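PDB 3NZP: arginine decarboxylase from Campylobacter jejuni subsp. jejuni, which probably makes agmatine from arginine by pyridoxal-phosphate-dependent decarboxylation, a step that feeds polyamine and spermidine biosynthesis. Local coordinates for residues D33-L38 with Y545-I550; P46-P52 with H532-I538; K267-G273 with P315-S321. The contacts are given in a common frame with arbitrary orientation. Residues are numbered along the deposited sequence.

Interaction 1: residues D33-L38 with Y545-I550; sequences DIVKEL and YEVEGI
Helix 33-38, a middle section of a longer helix, lies across strand 545-550 with the axes 10.0 Å apart and crossing at -50°; the closest CA pair is Ile34 and Val547, 7.7 Å apart. Tyr545 has the largest share of the buried surface. Its chi1 is p, which brings the ring beneath the helix, where CG1 of Ile34 (mt) sits 3.7 Å from the ring centroid and 13° off its normal, a CH-pi contact over the face. The Tyr545 hydroxyl OH gives a weak 2.8 Å hydrogen bond to OE1 of Glu37, whose extended tt chain reaches out from one turn further along. Val547 (t) fits between Ile34 and Leu38: its CG2 is 4.2 Å from Ile34 CG2 and its CG1 3.8 Å from Leu38 CD2. That same Leu38 CD2 also meets Ile550 CD1 at 3.8 Å. Ile34 and Leu38 also touch strand 534-540, the antiparallel neighbour of 545-551, so the arrangement is that of a helix covering one face of the mixed beta-sheet shared with strand 47-50.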
loop_
_atom_site.group_PDB
_atom_site.type_symbol
_atom_site.label_atom_id
_atom_site.label_comp_id
_atom_site.label_asym_id
_atom_site.label_seq_id
_atom_site.Cartn_x
_atom_site.Cartn_y
_atom_site.Cartn_z
ATOM N N ASP B 33 -25.229 -4.973 17.438
ATOM C CA ASP B 33 -26.477 -4.211 17.543
ATOM C C ASP B 33 -26.365 -2.904 16.776
ATOM O O ASP B 33 -27.282 -2.509 16.051
ATOM C CB ASP B 33 -26.802 -3.875 19.004
ATOM C CG ASP B 33 -27.364 -5.057 19.781
ATOM O OD1 ASP B 33 -27.562 -4.895 21.008
ATOM O OD2 ASP B 33 -27.615 -6.128 19.181
ATOM N N ILE B 34 -25.243 -2.221 16.962
ATOM C CA ILE B 34 -25.007 -0.953 16.288
ATOM C C ILE B 34 -25.003 -1.205 14.789
ATOM O O ILE B 34 -25.580 -0.433 14.023
ATOM C CB ILE B 34 -23.664 -0.338 16.726
ATOM C CG1 ILE B 34 -23.653 -0.157 18.243
ATOM C CG2 ILE B 34 -23.470 1.012 16.066
ATOM C CD1 ILE B 34 -22.310 0.212 18.799
ATOM N N VAL B 35 -24.370 -2.299 14.371
ATOM C CA VAL B 35 -24.318 -2.630 12.948
ATOM C C VAL B 35 -25.729 -2.780 12.403
ATOM O O VAL B 35 -26.112 -2.082 11.459
ATOM C CB VAL B 35 -23.538 -3.937 12.685
ATOM C CG1 VAL B 35 -23.588 -4.278 11.202
ATOM C CG2 VAL B 35 -22.107 -3.776 13.126
ATOM N N LYS B 36 -26.496 -3.689 13.005
ATOM C CA LYS B 36 -27.872 -3.941 12.585
ATOM C C LYS B 36 -28.661 -2.648 12.389
ATOM O O LYS B 36 -29.318 -2.465 11.360
ATOM C CB LYS B 36 -28.588 -4.822 13.604
ATOM C CG LYS B 36 -28.292 -6.300 13.485
ATOM C CD LYS B 36 -29.156 -7.078 14.476
ATOM C CE LYS B 36 -29.162 -8.582 14.201
ATOM N NZ LYS B 36 -27.828 -9.229 14.360
ATOM N N GLU B 37 -28.589 -1.754 13.372
ATOM C CA GLU B 37 -29.305 -0.485 13.300
ATOM C C GLU B 37 -28.899 0.280 12.048
ATOM O O GLU B 37 -29.751 0.759 11.296
ATOM C CB GLU B 37 -29.020 0.372 14.530
ATOM C CG GLU B 37 -29.979 1.541 14.646
ATOM C CD GLU B 37 -29.569 2.563 15.693
ATOM O OE1 GLU B 37 -29.177 2.165 16.812
ATOM O OE2 GLU B 37 -29.656 3.773 15.393
ATOM N N LEU B 38 -27.591 0.396 11.830
ATOM C CA LEU B 38 -27.074 1.095 10.662
ATOM C C LEU B 38 -27.559 0.424 9.382
ATOM O O LEU B 38 -27.868 1.100 8.400
ATOM C CB LEU B 38 -25.543 1.141 10.692
ATOM C CG LEU B 38 -24.916 2.361 11.388
ATOM C CD1 LEU B 38 -23.439 2.109 11.630
ATOM C CD2 LEU B 38 -25.110 3.602 10.529
ATOM N N TYR B 545 -26.120 4.133 23.410
ATOM C CA TYR B 545 -25.226 4.596 22.345
ATOM C C TYR B 545 -26.006 5.382 21.317
ATOM O O TYR B 545 -27.213 5.239 21.214
ATOM C CB TYR B 545 -24.544 3.409 21.673
ATOM C CG TYR B 545 -25.450 2.592 20.797
ATOM C CD1 TYR B 545 -25.644 2.929 19.460
ATOM C CD2 TYR B 545 -26.086 1.459 21.293
ATOM C CE1 TYR B 545 -26.445 2.151 18.635
ATOM C CE2 TYR B 545 -26.889 0.675 20.480
ATOM C CZ TYR B 545 -27.061 1.024 19.150
ATOM O OH TYR B 545 -27.829 0.233 18.331
ATOM N N GLU B 546 -25.324 6.219 20.554
ATOM C CA GLU B 546 -26.012 7.012 19.548
ATOM C C GLU B 546 -25.183 7.183 18.277
ATOM O O GLU B 546 -24.124 7.822 18.281
ATOM C CB GLU B 546 -26.384 8.374 20.138
ATOM C CG GLU B 546 -26.801 9.409 19.112
ATOM C CD GLU B 546 -27.089 10.764 19.735
ATOM O OE1 GLU B 546 -27.127 11.769 18.986
ATOM O OE2 GLU B 546 -27.280 10.825 20.972
ATOM N N VAL B 547 -25.671 6.600 17.188
ATOM C CA VAL B 547 -24.986 6.697 15.908
ATOM C C VAL B 547 -24.974 8.151 15.474
ATOM O O VAL B 547 -25.928 8.880 15.730
ATOM C CB VAL B 547 -25.702 5.863 14.827
ATOM C CG1 VAL B 547 -24.979 6.004 13.498
ATOM C CG2 VAL B 547 -25.748 4.403 15.254
ATOM N N GLU B 548 -23.894 8.578 14.834
ATOM C CA GLU B 548 -23.801 9.957 14.370
ATOM C C GLU B 548 -22.581 10.186 13.490
ATOM O O GLU B 548 -21.628 9.415 13.534
ATOM C CB GLU B 548 -23.762 10.912 15.557
ATOM C CG GLU B 548 -22.686 10.607 16.567
ATOM C CD GLU B 548 -22.871 11.411 17.837
ATOM O OE1 GLU B 548 -23.818 11.102 18.611
ATOM O OE2 GLU B 548 -22.080 12.356 18.054
ATOM N N GLY B 549 -22.618 11.233 12.677
ATOM C CA GLY B 549 -21.491 11.514 11.805
ATOM C C GLY B 549 -21.205 10.402 10.815
ATOM O O GLY B 549 -20.077 9.908 10.704
ATOM N N ILE B 550 -22.240 10.007 10.089
ATOM C CA ILE B 550 -22.125 8.958 9.094
ATOM C C ILE B 550 -21.554 9.520 7.790
ATOM O O ILE B 550 -21.837 10.653 7.415
ATOM C CB ILE B 550 -23.516 8.348 8.828
ATOM C CG1 ILE B 550 -24.111 7.871 10.151
ATOM C CG2 ILE B 550 -23.421 7.211 7.852
ATOM C CD1 ILE B 550 -25.522 7.322 10.032
#

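Interaction 2: residues P46-P52 with H532-I538; sequences PLLLRFP and HPTEAII
Strands 47-50 and 534-538 pair in parallel within the mixed beta-sheet of the C-terminal beta domain of this decarboxylase family, an N-terminal strand lying beside one from late in the chain. Their axes run 4.5 Å apart at 20°, and Leu47, Leu48, Leu49 and Arg50 stand opposite Thr534, Glu535, Ala536 and Ile537. Hydrogen bonds alternate in parallel fashion: Leu48 N to Thr534 O (2.8 Å), Ala536 N to Leu48 O (3.0 Å), Arg50 N to Ala536 O (2.9 Å) and Ile538 N to Arg50 O (2.8 Å). Ahead of them, Thr534 N reaches Pro46 O only weakly, at 3.5 Å. On the outer edges of the pair, the backbone groups of Leu47 and Leu49 bond to strand 330-341, those of Glu535 and Ile537 to strand 545-551. On one face, Leu49 CD2 packs 4.0 Å from Ala536 CB, with Leu47 and Thr534 on the same side; Thr534 OG1 bonds to Ala553 N. The other face buries charge. Arg50 (mtt, chi4 -65°) forms a salt bridge with Glu535 (pt), its NE 2.8 Å from OE2, backed by a weak 2.9 Å bond from NH2 to OE1. Its NH1 makes a salt bridge to Glu521 and a hydrogen bond to His329, so the guanidinium is shared by two carboxylates. His532 NE2 also bonds to Glu521. Past the paired residues, Phe51 stands at the N-cap position, right before the helix that starts at Pro52, and its CE1 lies 3.5 Å from Ile538 CB. At the opposite end, His532 ND1 donates to Pro533 O at 2.7 Å.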
loop_
_atom_site.group_PDB
_atom_site.type_symbol
_atom_site.label_atom_id
_atom_site.label_comp_id
_atom_site.label_asym_id
_atom_site.label_seq_id
_atom_site.Cartn_x
_atom_site.Cartn_y
_atom_site.Cartn_z
ATOM N N PRO B 46 -19.581 -3.072 3.832
ATOM C CA PRO B 46 -18.647 -2.948 4.950
ATOM C C PRO B 46 -18.699 -1.585 5.600
ATOM O O PRO B 46 -18.854 -0.569 4.918
ATOM C CB PRO B 46 -17.303 -3.204 4.294
ATOM C CG PRO B 46 -17.478 -2.564 2.958
ATOM C CD PRO B 46 -18.865 -3.016 2.545
ATOM N N LEU B 47 -18.591 -1.546 6.919
ATOM C CA LEU B 47 -18.590 -0.263 7.591
ATOM C C LEU B 47 -17.501 -0.150 8.632
ATOM O O LEU B 47 -17.162 -1.111 9.319
ATOM C CB LEU B 47 -19.944 0.058 8.221
ATOM C CG LEU B 47 -20.735 -1.064 8.872
ATOM C CD1 LEU B 47 -21.642 -0.480 9.937
ATOM C CD2 LEU B 47 -21.568 -1.799 7.807
ATOM N N LEU B 48 -16.931 1.046 8.712
ATOM C CA LEU B 48 -15.887 1.335 9.671
ATOM C C LEU B 48 -16.530 2.119 10.815
ATOM O O LEU B 48 -17.127 3.165 10.585
ATOM C CB LEU B 48 -14.800 2.171 9.023
ATOM C CG LEU B 48 -13.697 2.592 9.996
ATOM C CD1 LEU B 48 -12.950 1.352 10.444
ATOM C CD2 LEU B 48 -12.744 3.588 9.337
ATOM N N LEU B 49 -16.424 1.607 12.038
ATOM C CA LEU B 49 -16.999 2.293 13.191
ATOM C C LEU B 49 -15.915 2.943 14.036
ATOM O O LEU B 49 -14.864 2.347 14.269
ATOM C CB LEU B 49 -17.788 1.323 14.063
ATOM C CG LEU B 49 -18.928 0.626 13.321
ATOM C CD1 LEU B 49 -19.715 -0.274 14.265
ATOM C CD2 LEU B 49 -19.824 1.686 12.728
ATOM N N ARG B 50 -16.169 4.173 14.477
ATOM C CA ARG B 50 -15.227 4.893 15.320
ATOM C C ARG B 50 -15.869 5.100 16.686
ATOM O O ARG B 50 -17.012 5.568 16.789
ATOM C CB ARG B 50 -14.881 6.256 14.727
ATOM C CG ARG B 50 -14.042 6.236 13.482
ATOM C CD ARG B 50 -13.664 7.666 13.084
ATOM N NE ARG B 50 -13.414 7.797 11.646
ATOM C CZ ARG B 50 -12.422 7.198 10.991
ATOM N NH1 ARG B 50 -11.566 6.418 11.645
ATOM N NH2 ARG B 50 -12.299 7.371 9.681
ATOM N N PHE B 51 -15.129 4.756 17.732
ATOM C CA PHE B 51 -15.612 4.904 19.096
ATOM C C PHE B 51 -14.773 5.939 19.841
ATOM O O PHE B 51 -13.741 5.613 20.436
ATOM C CB PHE B 51 -15.543 3.556 19.811
ATOM C CG PHE B 51 -16.495 2.540 19.264
ATOM C CD1 PHE B 51 -17.846 2.588 19.598
ATOM C CD2 PHE B 51 -16.043 1.529 18.418
ATOM C CE1 PHE B 51 -18.734 1.646 19.106
ATOM C CE2 PHE B 51 -16.922 0.577 17.913
ATOM C CZ PHE B 51 -18.276 0.633 18.261
ATOM N N PRO B 52 -15.209 7.206 19.819
ATOM C CA PRO B 52 -14.487 8.280 20.494
ATOM C C PRO B 52 -14.095 7.909 21.918
ATOM O O PRO B 52 -13.002 8.245 22.371
ATOM C CB PRO B 52 -15.472 9.438 20.459
ATOM C CG PRO B 52 -16.244 9.182 19.221
ATOM C CD PRO B 52 -16.481 7.702 19.280
ATOM N N HIS B 532 -13.299 3.857 0.148
ATOM C CA HIS B 532 -13.414 3.788 1.599
ATOM C C HIS B 532 -14.853 3.383 1.947
ATOM O O HIS B 532 -15.811 3.911 1.383
ATOM C CB HIS B 532 -13.037 5.153 2.198
ATOM C CG HIS B 532 -12.946 5.167 3.694
ATOM N ND1 HIS B 532 -13.885 4.565 4.505
ATOM C CD2 HIS B 532 -12.076 5.790 4.527
ATOM C CE1 HIS B 532 -13.603 4.822 5.770
ATOM N NE2 HIS B 532 -12.511 5.565 5.811
ATOM N N PRO B 533 -15.013 2.409 2.851
ATOM C CA PRO B 533 -16.349 1.961 3.237
ATOM C C PRO B 533 -17.082 3.009 4.056
ATOM O O PRO B 533 -16.483 3.980 4.501
ATOM C CB PRO B 533 -16.065 0.680 4.027
ATOM C CG PRO B 533 -14.732 0.937 4.624
ATOM C CD PRO B 533 -13.976 1.590 3.498
ATOM N N THR B 534 -18.383 2.829 4.236
ATOM C CA THR B 534 -19.138 3.790 5.017
ATOM C C THR B 534 -18.598 3.799 6.443
ATOM O O THR B 534 -18.322 2.746 7.011
ATOM C CB THR B 534 -20.621 3.430 5.058
ATOM O OG1 THR B 534 -21.181 3.562 3.749
ATOM C CG2 THR B 534 -21.354 4.336 6.014
ATOM N N GLU B 535 -18.421 4.981 7.017
ATOM C CA GLU B 535 -17.932 5.052 8.383
ATOM C C GLU B 535 -18.932 5.807 9.236
ATOM O O GLU B 535 -19.654 6.675 8.744
ATOM C CB GLU B 535 -16.573 5.737 8.441
ATOM C CG GLU B 535 -16.600 7.245 8.249
ATOM C CD GLU B 535 -15.218 7.874 8.469
ATOM O OE1 GLU B 535 -14.301 7.620 7.634
ATOM O OE2 GLU B 535 -15.054 8.607 9.485
ATOM N N ALA B 536 -18.988 5.463 10.516
ATOM C CA ALA B 536 -19.917 6.110 11.427
ATOM C C ALA B 536 -19.249 6.276 12.776
ATOM O O ALA B 536 -18.457 5.426 13.179
ATOM C CB ALA B 536 -21.178 5.265 11.568
ATOM N N ILE B 537 -19.571 7.365 13.467
ATOM C CA ILE B 537 -19.008 7.643 14.787
ATOM C C ILE B 537 -20.014 7.298 15.873
ATOM O O ILE B 537 -21.067 7.922 15.960
ATOM C CB ILE B 537 -18.649 9.106 14.905
ATOM C CG1 ILE B 537 -17.670 9.454 13.788
ATOM C CG2 ILE B 537 -18.096 9.401 16.298
ATOM C CD1 ILE B 537 -17.391 10.919 13.678
ATOM N N ILE B 538 -19.687 6.312 16.704
ATOM C CA ILE B 538 -20.597 5.883 17.762
ATOM C C ILE B 538 -20.305 6.504 19.122
ATOM O O ILE B 538 -19.226 6.308 19.685
ATOM C CB ILE B 538 -20.570 4.353 17.916
ATOM C CG1 ILE B 538 -20.743 3.698 16.550
ATOM C CG2 ILE B 538 -21.684 3.901 18.824
ATOM C CD1 ILE B 538 -21.912 4.250 15.775
#

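Interaction 3: residues K267-G273 with P315-S321; sequences KAINLGG and PDIFIES. With PLP (pyridoxal-5'-phosphate), chain E.
Phe318 touches Ala268 CB with ring atom CD1 (4.0 Å), its ring then leading away from strand 268-272; its backbone joins two bonds: Phe318 N to Ile269 O (2.9 Å) and Leu271 N to Phe318 O (2.7 Å). Asp316 N to Lys267 O (2.8 Å) and Ile269 N to Asp316 O (2.9 Å) precede them. Strands 268-272 and 316-319 are parallel, axes 4.6 Å apart at 23°, with Ala268, Ile269 and Asn270 opposite Asp316, Ile317 and Phe318. They are strands seven and eight of the PLP-binding TIM barrel, and the side of Ile269 and Ile317 faces helices 242-260 and 292-309. Beyond Asn270 the chain bends: Asn270 OD1 accepts from Gly272 N (2.9 Å) in an Asx turn, and Gly272 has phi 76°. Glu320 N reaches Gly272 O at 2.8 Å. Asn270 ND2 hydrogen-bonds to Glu320 OE2 at 2.8 Å, an oxygen also bonded to Thr130, leaving Glu320 OE1, weakly hydrogen-bonded to His231, 2.9 Å from the cofactor's ring nitrogen N1. A CB on Gly273 would clash with PLP O4P.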
loop_
_atom_site.group_PDB
_atom_site.type_symbol
_atom_site.label_atom_id
_atom_site.label_comp_id
_atom_site.label_asym_id
_atom_site.label_seq_id
_atom_site.Cartn_x
_atom_site.Cartn_y
_atom_site.Cartn_z
ATOM N N LYS B 267 14.855 22.598 27.533
ATOM C CA LYS B 267 14.264 21.976 28.694
ATOM C C LYS B 267 13.327 20.813 28.398
ATOM O O LYS B 267 12.514 20.429 29.249
ATOM C CB LYS B 267 13.527 23.032 29.509
ATOM C CG LYS B 267 14.416 24.181 29.957
ATOM C CD LYS B 267 13.666 25.119 30.886
ATOM C CE LYS B 267 14.535 26.277 31.326
ATOM N NZ LYS B 267 13.842 27.015 32.415
ATOM N N ALA B 268 13.431 20.244 27.205
ATOM C CA ALA B 268 12.574 19.122 26.875
ATOM C C ALA B 268 13.206 18.151 25.900
ATOM O O ALA B 268 14.056 18.519 25.095
ATOM C CB ALA B 268 11.236 19.612 26.328
ATOM N N ILE B 269 12.789 16.896 26.010
ATOM C CA ILE B 269 13.270 15.854 25.133
ATOM C C ILE B 269 12.044 15.184 24.518
ATOM O O ILE B 269 11.104 14.793 25.222
ATOM C CB ILE B 269 14.121 14.815 25.890
ATOM C CG1 ILE B 269 15.432 15.440 26.361
ATOM C CG2 ILE B 269 14.453 13.665 24.980
ATOM C CD1 ILE B 269 16.357 14.466 27.071
ATOM N N ASN B 270 12.047 15.085 23.194
ATOM C CA ASN B 270 10.940 14.468 22.474
ATOM C C ASN B 270 11.381 13.076 22.049
ATOM O O ASN B 270 12.240 12.941 21.171
ATOM C CB ASN B 270 10.600 15.309 21.243
ATOM C CG ASN B 270 9.269 14.932 20.626
ATOM O OD1 ASN B 270 8.991 13.744 20.394
ATOM N ND2 ASN B 270 8.441 15.933 20.343
ATOM N N LEU B 271 10.799 12.048 22.670
ATOM C CA LEU B 271 11.138 10.649 22.363
ATOM C C LEU B 271 10.564 10.176 21.041
ATOM O O LEU B 271 10.955 9.129 20.528
ATOM C CB LEU B 271 10.603 9.723 23.442
ATOM C CG LEU B 271 10.929 10.157 24.851
ATOM C CD1 LEU B 271 10.332 9.160 25.822
ATOM C CD2 LEU B 271 12.438 10.245 24.999
ATOM N N GLY B 272 9.615 10.934 20.510
ATOM C CA GLY B 272 9.007 10.545 19.262
ATOM C C GLY B 272 8.014 9.413 19.453
ATOM O O GLY B 272 7.433 9.239 20.532
ATOM N N GLY B 273 7.811 8.631 18.399
ATOM C CA GLY B 273 6.878 7.522 18.490
ATOM C C GLY B 273 7.584 6.244 18.857
ATOM O O GLY B 273 8.714 6.274 19.357
ATOM N N PRO B 315 14.691 17.112 32.420
ATOM C CA PRO B 315 13.969 17.576 31.223
ATOM C C PRO B 315 12.467 17.290 31.189
ATOM O O PRO B 315 11.953 16.485 31.959
ATOM C CB PRO B 315 14.708 16.864 30.097
ATOM C CG PRO B 315 15.058 15.554 30.732
ATOM C CD PRO B 315 15.590 15.993 32.076
ATOM N N ASP B 316 11.765 17.972 30.295
ATOM C CA ASP B 316 10.336 17.754 30.142
ATOM C C ASP B 316 10.176 16.620 29.160
ATOM O O ASP B 316 10.818 16.595 28.115
ATOM C CB ASP B 316 9.654 19.010 29.614
ATOM C CG ASP B 316 9.406 20.039 30.711
ATOM O OD1 ASP B 316 9.340 21.251 30.398
ATOM O OD2 ASP B 316 9.264 19.632 31.889
ATOM N N ILE B 317 9.322 15.672 29.498
ATOM C CA ILE B 317 9.123 14.529 28.632
ATOM C C ILE B 317 8.078 14.793 27.559
ATOM O O ILE B 317 6.981 15.240 27.863
ATOM C CB ILE B 317 8.704 13.314 29.451
ATOM C CG1 ILE B 317 9.790 12.988 30.476
ATOM C CG2 ILE B 317 8.419 12.151 28.525
ATOM C CD1 ILE B 317 9.421 11.904 31.442
ATOM N N PHE B 318 8.432 14.521 26.306
ATOM C CA PHE B 318 7.517 14.684 25.174
ATOM C C PHE B 318 7.490 13.405 24.343
ATOM O O PHE B 318 8.534 12.978 23.838
ATOM C CB PHE B 318 7.977 15.814 24.259
ATOM C CG PHE B 318 7.359 17.139 24.560
ATOM C CD1 PHE B 318 7.721 17.844 25.699
ATOM C CD2 PHE B 318 6.408 17.686 23.710
ATOM C CE1 PHE B 318 7.146 19.080 25.979
ATOM C CE2 PHE B 318 5.831 18.920 23.986
ATOM C CZ PHE B 318 6.199 19.613 25.123
ATOM N N ILE B 319 6.317 12.789 24.199
ATOM C CA ILE B 319 6.213 11.579 23.380
ATOM C C ILE B 319 5.249 11.828 22.222
ATOM O O ILE B 319 4.279 12.575 22.363
ATOM C CB ILE B 319 5.696 10.360 24.162
ATOM C CG1 ILE B 319 4.264 10.592 24.602
ATOM C CG2 ILE B 319 6.535 10.101 25.382
ATOM C CD1 ILE B 319 3.627 9.368 25.151
ATOM N N GLU B 320 5.524 11.226 21.068
ATOM C CA GLU B 320 4.660 11.397 19.902
ATOM C C GLU B 320 4.115 10.032 19.455
ATOM O O GLU B 320 4.201 9.658 18.288
ATOM C CB GLU B 320 5.427 12.074 18.757
ATOM C CG GLU B 320 6.162 13.354 19.161
ATOM C CD GLU B 320 6.901 14.031 17.995
ATOM O OE1 GLU B 320 7.380 13.320 17.088
ATOM O OE2 GLU B 320 7.016 15.280 17.998
ATOM N N SER B 321 3.555 9.297 20.411
ATOM C CA SER B 321 2.989 7.984 20.163
ATOM C C SER B 321 1.623 8.143 19.533
ATOM O O SER B 321 0.662 8.533 20.201
ATOM C CB SER B 321 2.848 7.227 21.476
ATOM O OG SER B 321 4.075 7.249 22.181
HETATM N N1 PLP E . 7.150 10.912 15.499
HETATM C C2 PLP E . 7.663 11.188 14.295
HETATM C C2A PLP E . 8.690 12.281 14.170
HETATM C C3 PLP E . 7.221 10.469 13.145
HETATM O O3 PLP E . 7.739 10.752 11.905
HETATM C C4 PLP E . 6.230 9.411 13.328
HETATM C C4A PLP E . 5.741 8.622 12.179
HETATM C C5 PLP E . 5.725 9.177 14.664
HETATM C C6 PLP E . 6.230 9.954 15.716
HETATM C C5A PLP E . 4.671 8.098 14.953
HETATM O O4P PLP E . 5.264 6.929 15.548
HETATM P P PLP E . 4.085 5.852 15.835
HETATM O O1P PLP E . 4.626 4.784 16.695
HETATM O O2P PLP E . 2.844 6.535 16.581
HETATM O O3P PLP E . 3.587 5.207 14.459
#

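In the fold
Interactions 1 and 2 belong to one sheet region, centres 9 Å apart. Helix 31-40 leads into strand 47-50, and strand 534-540 is followed by 545-551, so both contacts join an early pair of consecutive elements to a late one. They meet where Ile34 CG2 touches Ile538 CD1 and Leu38 CD1 touches Leu47 CD1, both at 3.6 Å; Glu548 O and Ile537 N, 2.9 Å apart, probably hydrogen-bond. Interaction 3 lies in the barrel, its centre 32 Å from that of interaction 2 and 38 Å from that of interaction 1, and carries part of the PLP pocket. Interaction 1 lies away from the active site; in interaction 2 the Arg50 side chain is about 11 Å from that of PLP-binding Tyr519.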